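Local coordinates for microcin B17-processing protein McbB (Escherichia coli str. K-12 substr. MG1655, PDB 6GRH) that takes part in processing the inactive microcin B17 precursor, McbA, into the active peptide antibiotic, at residues 241-252 and 270-281. Residues are numbered along the deposited sequence; the frame is centred on the assembly and turned at random.
Sequences FSYHLIKRRLQE and VSADLITCILCK. With EDO (1,2-ethanediol), chain J.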
ATOM      1  N   PHE B 241     -18.256 -12.315  19.121  1.00 26.99           N
ATOM      2  CA  PHE B 241     -17.631 -11.192  18.413  1.00 26.79           C
ATOM      3  C   PHE B 241     -18.034 -11.203  16.950  1.00 25.12           C
ATOM      4  O   PHE B 241     -18.496 -10.192  16.422  1.00 24.30           O
ATOM      5  CB  PHE B 241     -16.110 -11.329  18.575  1.00 28.58           C
ATOM      6  CG  PHE B 241     -15.300 -10.191  18.020  1.00 30.18           C
ATOM      7  CD1 PHE B 241     -15.113  -9.009  18.751  1.00 31.80           C
ATOM      8  CD2 PHE B 241     -14.662 -10.321  16.809  1.00 31.27           C
ATOM      9  CE1 PHE B 241     -14.313  -7.971  18.260  1.00 31.76           C
ATOM     10  CE2 PHE B 241     -13.859  -9.299  16.315  1.00 32.38           C
ATOM     11  CZ  PHE B 241     -13.688  -8.119  17.033  1.00 31.97           C
ATOM     12  N   SER B 242     -17.891 -12.365  16.316  1.00 24.67           N
ATOM     13  CA  SER B 242     -18.295 -12.562  14.907  1.00 23.96           C
ATOM     14  C   SER B 242     -19.773 -12.239  14.682  1.00 23.58           C
ATOM     15  O   SER B 242     -20.141 -11.553  13.738  1.00 22.94           O
ATOM     16  CB  SER B 242     -18.034 -14.013  14.488  1.00 24.49           C
ATOM     17  OG  SER B 242     -16.644 -14.333  14.551  1.00 25.03           O
ATOM     18  N   TYR B 243     -20.608 -12.740  15.587  1.00 24.63           N
ATOM     19  CA  TYR B 243     -22.061 -12.510  15.556  1.00 24.57           C
ATOM     20  C   TYR B 243     -22.389 -11.016  15.549  1.00 24.08           C
ATOM     21  O   TYR B 243     -23.209 -10.566  14.752  1.00 23.84           O
ATOM     22  CB  TYR B 243     -22.680 -13.187  16.773  1.00 25.48           C
ATOM     23  CG  TYR B 243     -24.177 -13.278  16.874  1.00 25.90           C
ATOM     24  CD1 TYR B 243     -24.893 -14.181  16.092  1.00 26.13           C
ATOM     25  CD2 TYR B 243     -24.875 -12.523  17.818  1.00 26.16           C
ATOM     26  CE1 TYR B 243     -26.276 -14.313  16.234  1.00 26.97           C
ATOM     27  CE2 TYR B 243     -26.268 -12.651  17.969  1.00 27.14           C
ATOM     28  CZ  TYR B 243     -26.956 -13.562  17.175  1.00 27.17           C
ATOM     29  OH  TYR B 243     -28.314 -13.682  17.298  1.00 28.09           O
ATOM     30  N   HIS B 244     -21.730 -10.256  16.423  1.00 23.89           N
ATOM     31  CA  HIS B 244     -21.926  -8.824  16.450  1.00 23.71           C
ATOM     32  C   HIS B 244     -21.479  -8.130  15.157  1.00 23.34           C
ATOM     33  O   HIS B 244     -22.186  -7.242  14.653  1.00 22.41           O
ATOM     34  CB  HIS B 244     -21.219  -8.230  17.658  1.00 24.13           C
ATOM     35  CG  HIS B 244     -21.528  -6.791  17.882  1.00 24.09           C
ATOM     36  ND1 HIS B 244     -22.805  -6.332  18.157  1.00 23.62           N
ATOM     37  CD2 HIS B 244     -20.724  -5.701  17.852  1.00 23.85           C
ATOM     38  CE1 HIS B 244     -22.769  -5.015  18.269  1.00 24.23           C
ATOM     39  NE2 HIS B 244     -21.518  -4.611  18.102  1.00 24.64           N
ATOM     40  N   LEU B 245     -20.303  -8.501  14.635  1.00 23.53           N
ATOM     41  CA  LEU B 245     -19.837  -7.936  13.367  1.00 23.95           C
ATOM     42  C   LEU B 245     -20.754  -8.203  12.177  1.00 23.27           C
ATOM     43  O   LEU B 245     -20.974  -7.313  11.352  1.00 23.00           O
ATOM     44  CB  LEU B 245     -18.404  -8.383  13.055  1.00 24.93           C
ATOM     45  CG  LEU B 245     -17.293  -7.755  13.872  1.00 26.93           C
ATOM     46  CD1 LEU B 245     -15.939  -8.331  13.443  1.00 27.86           C
ATOM     47  CD2 LEU B 245     -17.238  -6.265  13.682  1.00 27.86           C
ATOM     48  N   ILE B 246     -21.302  -9.409  12.114  1.00 23.18           N
ATOM     49  CA  ILE B 246     -22.309  -9.779  11.110  1.00 22.93           C
ATOM     50  C   ILE B 246     -23.545  -8.877  11.247  1.00 23.47           C
ATOM     51  O   ILE B 246     -24.001  -8.246  10.267  1.00 22.28           O
ATOM     52  CB  ILE B 246     -22.673 -11.269  11.211  1.00 23.56           C
ATOM     53  CG1 ILE B 246     -21.476 -12.152  10.817  1.00 23.57           C
ATOM     54  CG2 ILE B 246     -23.856 -11.626  10.313  1.00 23.77           C
ATOM     55  CD1 ILE B 246     -21.647 -13.632  11.078  1.00 23.73           C
ATOM     56  N   LYS B 247     -24.063  -8.780  12.470  1.00 23.54           N
ATOM     57  CA  LYS B 247     -25.212  -7.934  12.727  1.00 24.09           C
ATOM     58  C   LYS B 247     -24.988  -6.489  12.293  1.00 23.59           C
ATOM     59  O   LYS B 247     -25.809  -5.911  11.560  1.00 22.71           O
ATOM     60  CB  LYS B 247     -25.605  -7.984  14.204  1.00 25.26           C
ATOM     61  CG  LYS B 247     -26.954  -7.317  14.423  1.00 26.89           C
ATOM     62  CD  LYS B 247     -27.256  -7.091  15.886  1.00 28.51           C
ATOM     63  CE  LYS B 247     -26.641  -5.788  16.354  1.00 27.98           C
ATOM     64  NZ  LYS B 247     -27.094  -5.583  17.733  1.00 28.55           N
ATOM     65  N   ARG B 248     -23.857  -5.914  12.720  1.00 22.98           N
ATOM     66  CA  ARG B 248     -23.582  -4.537  12.383  1.00 23.06           C
ATOM     67  C   ARG B 248     -23.366  -4.311  10.907  1.00 22.81           C
ATOM     68  O   ARG B 248     -23.795  -3.297  10.380  1.00 22.40           O
ATOM     69  CB  ARG B 248     -22.410  -3.969  13.158  1.00 23.03           C
ATOM     70  CG  ARG B 248     -22.718  -3.801  14.618  1.00 23.90           C
ATOM     71  CD  ARG B 248     -23.924  -2.885  14.862  1.00 24.28           C
ATOM     72  NE  ARG B 248     -23.881  -2.402  16.228  1.00 24.93           N
ATOM     73  CZ  ARG B 248     -24.909  -1.950  16.927  1.00 26.09           C
ATOM     74  NH1 ARG B 248     -26.137  -1.881  16.412  1.00 26.74           N
ATOM     75  NH2 ARG B 248     -24.686  -1.524  18.163  1.00 27.08           N
ATOM     76  N   ARG B 249     -22.758  -5.277  10.239  1.00 23.21           N
ATOM     77  CA  ARG B 249     -22.596  -5.174   8.814  1.00 23.67           C
ATOM     78  C   ARG B 249     -23.932  -5.234   8.068  1.00 23.42           C
ATOM     79  O   ARG B 249     -24.189  -4.434   7.167  1.00 23.28           O
ATOM     80  CB  ARG B 249     -21.555  -6.208   8.323  1.00 24.76           C
ATOM     81  CG  ARG B 249     -21.223  -6.060   6.860  1.00 25.21           C
ATOM     82  CD  ARG B 249     -20.379  -4.823   6.629  1.00 25.97           C
ATOM     83  NE  ARG B 249     -20.082  -4.676   5.217  1.00 26.65           N
ATOM     84  CZ  ARG B 249     -20.294  -3.600   4.466  1.00 27.29           C
ATOM     85  NH1 ARG B 249     -20.773  -2.453   4.972  1.00 28.23           N
ATOM     86  NH2 ARG B 249     -19.975  -3.661   3.173  1.00 27.53           N
ATOM     87  N   LEU B 250     -24.786  -6.167   8.428  1.00 24.42           N
ATOM     88  CA  LEU B 250     -26.125  -6.227   7.854  1.00 25.77           C
ATOM     89  C   LEU B 250     -26.908  -4.968   8.133  1.00 25.53           C
ATOM     90  O   LEU B 250     -27.647  -4.469   7.267  1.00 25.36           O
ATOM     91  CB  LEU B 250     -26.911  -7.439   8.382  1.00 27.36           C
ATOM     92  CG  LEU B 250     -26.744  -8.776   7.670  1.00 28.68           C
ATOM     93  CD1 LEU B 250     -27.470  -9.851   8.458  1.00 29.12           C
ATOM     94  CD2 LEU B 250     -27.218  -8.724   6.219  1.00 28.77           C
ATOM     95  N   GLN B 251     -26.765  -4.467   9.363  1.00 25.79           N
ATOM     96  CA  GLN B 251     -27.409  -3.225   9.764  1.00 26.08           C
ATOM     97  C   GLN B 251     -26.965  -2.052   8.894  1.00 25.96           C
ATOM     98  O   GLN B 251     -27.826  -1.303   8.406  1.00 25.25           O
ATOM     99  CB  GLN B 251     -27.193  -2.971  11.241  1.00 26.77           C
ATOM    100  CG  GLN B 251     -27.893  -1.733  11.762  1.00 27.64           C
ATOM    101  CD  GLN B 251     -27.872  -1.638  13.272  1.00 28.82           C
ATOM    102  OE1 GLN B 251     -27.292  -2.484  13.964  1.00 30.23           O
ATOM    103  NE2 GLN B 251     -28.589  -0.663  13.796  1.00 28.60           N
ATOM    104  N   GLU B 252     -25.650  -1.936   8.633  1.00 26.71           N
ATOM    105  CA  GLU B 252     -25.135  -0.895   7.761  1.00 27.74           C
ATOM    106  C   GLU B 252     -25.765  -0.928   6.387  1.00 26.56           C
ATOM    107  O   GLU B 252     -26.090   0.115   5.825  1.00 26.25           O
ATOM    108  CB  GLU B 252     -23.619  -1.022   7.533  1.00 29.94           C
ATOM    109  CG  GLU B 252     -22.767  -0.624   8.693  1.00 32.37           C
ATOM    110  CD  GLU B 252     -21.293  -1.044   8.532  1.00 34.64           C
ATOM    111  OE1 GLU B 252     -20.870  -1.452   7.425  1.00 32.78           O
ATOM    112  OE2 GLU B 252     -20.566  -0.962   9.548  1.00 38.32           O
ATOM    113  N   VAL B 270     -14.377  -6.168   5.320  1.00 23.95           N
ATOM    114  CA  VAL B 270     -14.108  -5.852   6.709  1.00 25.15           C
ATOM    115  C   VAL B 270     -13.406  -7.075   7.281  1.00 25.59           C
ATOM    116  O   VAL B 270     -13.942  -8.168   7.205  1.00 25.24           O
ATOM    117  CB  VAL B 270     -15.411  -5.613   7.506  1.00 26.12           C
ATOM    118  CG1 VAL B 270     -15.089  -5.331   8.986  1.00 27.05           C
ATOM    119  CG2 VAL B 270     -16.215  -4.484   6.881  1.00 26.43           C
ATOM    120  N   SER B 271     -12.194  -6.897   7.797  1.00 25.52           N
ATOM    121  CA  SER B 271     -11.423  -7.974   8.418  1.00 26.80           C
ATOM    122  C   SER B 271     -11.173  -7.624   9.884  1.00 26.72           C
ATOM    123  O   SER B 271     -10.884  -6.468  10.204  1.00 27.32           O
ATOM    124  CB  SER B 271     -10.071  -8.172   7.695  1.00 28.08           C
ATOM    125  OG  SER B 271     -10.267  -8.300   6.283  1.00 28.35           O
ATOM    126  N   ALA B 272     -11.255  -8.609  10.765  1.00 26.17           N
ATOM    127  CA  ALA B 272     -11.041  -8.391  12.192  1.00 26.04           C
ATOM    128  C   ALA B 272      -9.977  -9.354  12.697  1.00 26.45           C
ATOM    129  O   ALA B 272     -10.070 -10.552  12.464  1.00 27.30           O
ATOM    130  CB  ALA B 272     -12.336  -8.585  12.964  1.00 26.05           C
ATOM    131  N   ASP B 273      -8.955  -8.837  13.364  0.50 26.84           N
ATOM    132  CA  ASP B 273      -8.004  -9.682  14.048  0.50 27.86           C
ATOM    133  C   ASP B 273      -8.628 -10.149  15.362  0.50 27.86           C
ATOM    134  O   ASP B 273      -8.927  -9.329  16.225  0.50 27.82           O
ATOM    135  CB  ASP B 273      -6.709  -8.916  14.311  0.50 28.82           C
ATOM    136  CG  ASP B 273      -5.620  -9.793  14.893  0.50 30.45           C
ATOM    137  OD1 ASP B 273      -4.526  -9.869  14.292  0.50 31.89           O
ATOM    138  OD2 ASP B 273      -5.839 -10.418  15.951  0.50 31.16           O
ATOM    139  N   LEU B 274      -8.829 -11.458  15.513  1.00 27.82           N
ATOM    140  CA  LEU B 274      -9.487 -12.005  16.703  1.00 28.72           C
ATOM    141  C   LEU B 274      -8.674 -11.895  18.001  1.00 29.84           C
ATOM    142  O   LEU B 274      -9.241 -12.011  19.099  1.00 29.77           O
ATOM    143  CB  LEU B 274      -9.932 -13.442  16.469  1.00 29.79           C
ATOM    144  CG  LEU B 274     -11.058 -13.603  15.448  1.00 29.23           C
ATOM    145  CD1 LEU B 274     -11.240 -15.075  15.093  1.00 30.23           C
ATOM    146  CD2 LEU B 274     -12.346 -12.982  15.938  1.00 29.30           C
ATOM    147  N   ILE B 275      -7.370 -11.644  17.880  1.00 30.13           N
ATOM    148  CA  ILE B 275      -6.503 -11.453  19.042  1.00 31.76           C
ATOM    149  C   ILE B 275      -6.582 -10.000  19.547  1.00 31.33           C
ATOM    150  O   ILE B 275      -6.896  -9.760  20.708  1.00 30.90           O
ATOM    151  CB  ILE B 275      -5.033 -11.835  18.731  1.00 33.84           C
ATOM    152  CG1 ILE B 275      -4.938 -13.228  18.078  1.00 34.88           C
ATOM    153  CG2 ILE B 275      -4.168 -11.801  20.009  1.00 35.30           C
ATOM    154  CD1 ILE B 275      -5.592 -14.342  18.883  1.00 35.90           C
ATOM    155  N   THR B 276      -6.276  -9.044  18.675  1.00 30.42           N
ATOM    156  CA  THR B 276      -6.266  -7.631  19.056  1.00 30.81           C
ATOM    157  C   THR B 276      -7.618  -6.978  18.986  1.00 29.90           C
ATOM    158  O   THR B 276      -7.779  -5.879  19.494  1.00 30.27           O
ATOM    159  CB  THR B 276      -5.321  -6.785  18.161  1.00 30.98           C
ATOM    160  OG1 THR B 276      -5.798  -6.816  16.805  1.00 29.50           O
ATOM    161  CG2 THR B 276      -3.914  -7.275  18.271  1.00 32.47           C
ATOM    162  N   CYS B 277      -8.576  -7.627  18.330  1.00 29.14           N
ATOM    163  CA  CYS B 277      -9.898  -7.076  18.024  1.00 28.77           C
ATOM    164  C   CYS B 277      -9.932  -5.827  17.140  1.00 27.76           C
ATOM    165  O   CYS B 277     -10.949  -5.152  17.097  1.00 28.07           O
ATOM    166  CB  CYS B 277     -10.757  -6.890  19.286  1.00 29.89           C
ATOM    167  SG  CYS B 277     -10.701  -8.326  20.392  1.00 32.16           S
ATOM    168  N   ILE B 278      -8.861  -5.574  16.399  0.50 27.67           N
ATOM    169  CA  ILE B 278      -8.769  -4.427  15.522  0.50 27.72           C
ATOM    170  C   ILE B 278      -9.374  -4.788  14.172  0.50 27.30           C
ATOM    171  O   ILE B 278      -9.098  -5.865  13.646  0.50 27.17           O
ATOM    172  CB  ILE B 278      -7.288  -4.023  15.342  0.50 28.50           C
ATOM    173  CG1 ILE B 278      -6.796  -3.296  16.597  0.50 29.09           C
ATOM    174  CG2 ILE B 278      -7.122  -3.158  14.096  0.50 28.26           C
ATOM    175  CD1 ILE B 278      -5.288  -3.275  16.779  0.50 30.11           C
ATOM    176  N   LEU B 279     -10.177  -3.884  13.616  1.00 27.42           N
ATOM    177  CA  LEU B 279     -10.795  -4.054  12.320  1.00 28.57           C
ATOM    178  C   LEU B 279     -10.073  -3.293  11.250  1.00 28.87           C
ATOM    179  O   LEU B 279      -9.545  -2.226  11.523  1.00 28.12           O
ATOM    180  CB  LEU B 279     -12.233  -3.530  12.311  1.00 29.26           C
ATOM    181  CG  LEU B 279     -13.312  -4.539  12.605  1.00 30.59           C
ATOM    182  CD1 LEU B 279     -13.074  -5.250  13.923  1.00 31.69           C
ATOM    183  CD2 LEU B 279     -14.638  -3.771  12.615  1.00 30.33           C
ATOM    184  N   CYS B 280     -10.053  -3.837  10.030  0.50 27.96           N
ATOM    185  CA  CYS B 280      -9.489  -3.156   8.865  0.50 28.67           C
ATOM    186  C   CYS B 280     -10.415  -3.328   7.679  0.50 28.02           C
ATOM    187  O   CYS B 280     -10.700  -4.452   7.269  0.50 27.45           O
ATOM    188  CB  CYS B 280      -8.101  -3.696   8.516  0.50 29.63           C
ATOM    189  SG  CYS B 280      -7.410  -3.003   6.991  0.50 31.47           S
ATOM    190  N   LYS B 281     -10.887  -2.198   7.165  0.50 28.24           N
ATOM    191  CA  LYS B 281     -11.839  -2.143   6.066  0.50 28.95           C
ATOM    192  C   LYS B 281     -11.139  -1.668   4.790  0.50 29.77           C
ATOM    193  O   LYS B 281     -10.589  -0.562   4.760  0.50 30.23           O
ATOM    194  CB  LYS B 281     -12.991  -1.199   6.431  0.50 29.45           C
ATOM    195  CG  LYS B 281     -13.692  -1.566   7.724  0.50 29.56           C
ATOM    196  CD  LYS B 281     -14.865  -0.648   8.022  0.50 30.16           C
ATOM    197  CE  LYS B 281     -15.854  -1.336   8.952  0.50 30.32           C
ATOM    198  NZ  LYS B 281     -17.159  -0.634   9.002  0.50 31.27           N
TER
HETATM  199  C1  EDO J 405     -27.576  -1.051  20.000  0.50 38.61           C
HETATM  200  O1  EDO J 405     -27.201  -0.042  19.058  0.50 37.48           O
HETATM  201  C2  EDO J 405     -26.798  -0.806  21.281  0.50 38.23           C
HETATM  202  O2  EDO J 405     -26.830  -1.956  22.124  0.50 39.20           O
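Phe241 reaches from helix 241-252 toward the turn end of the hairpin 270-281, where Ala272, Leu274, Cys277 and, more distantly, Leu279 surround its ring. Its CG lies opposite the backbone N across the first torsion (chi1 -175°), which carries the ring outward to the sheet. Ala272 CB sits at the ring edge, in its plane, 3.7 Å from Phe241 CE2. The other neighbours approach obliquely: Leu274 CD2 comes to 3.6 Å of Phe241 CD2, and Cys277 CB to 3.9 Å of Phe241 CE1. Cys277 SG stands 4.8 Å from the Phe241 ring centroid, 34° off the ring normal, an oblique sulfur-aromatic contact.

One turn further along the helix, Leu245 divides its branches between the two strands. CD1 touches Ala272 CB at 3.6 Å, so the alanine methyl bears on both Phe241 and Leu245; CD2 meets Leu279 CD2, the two leucines running past each other in opposite directions. Arg249 continues the row, its CD laid against Val270 CG2.

At the far end apolar packing gives way to charge. Arg249, its chain bent at chi2, donates from NH1 to Glu252 OE1 at 2.7 Å, while the other carboxylate oxygen, Glu252 OE2, forms a longer salt bridge of 3.5 Å with Lys281 NZ. The carboxylate thus lies between two cations and probably offsets part of the repulsion between them. Arg249 NH2 is held by Phe266 O.

With no hydrogen bond between helix and hairpin, the interface rests mainly on side-chain packing and the one long salt bridge. Cys277 and Leu245 also pack on Leu245 and Cys277 of the second subunit, so the same layer continues across the boundary with that copy of the protein. The helix runs nearly antiparallel to strand 270-273, at 159° and 10.9 Å between axes: an alpha/beta layer packing of helix 236-254 on the antiparallel hairpin at the edge of the mixed sheet within this chain.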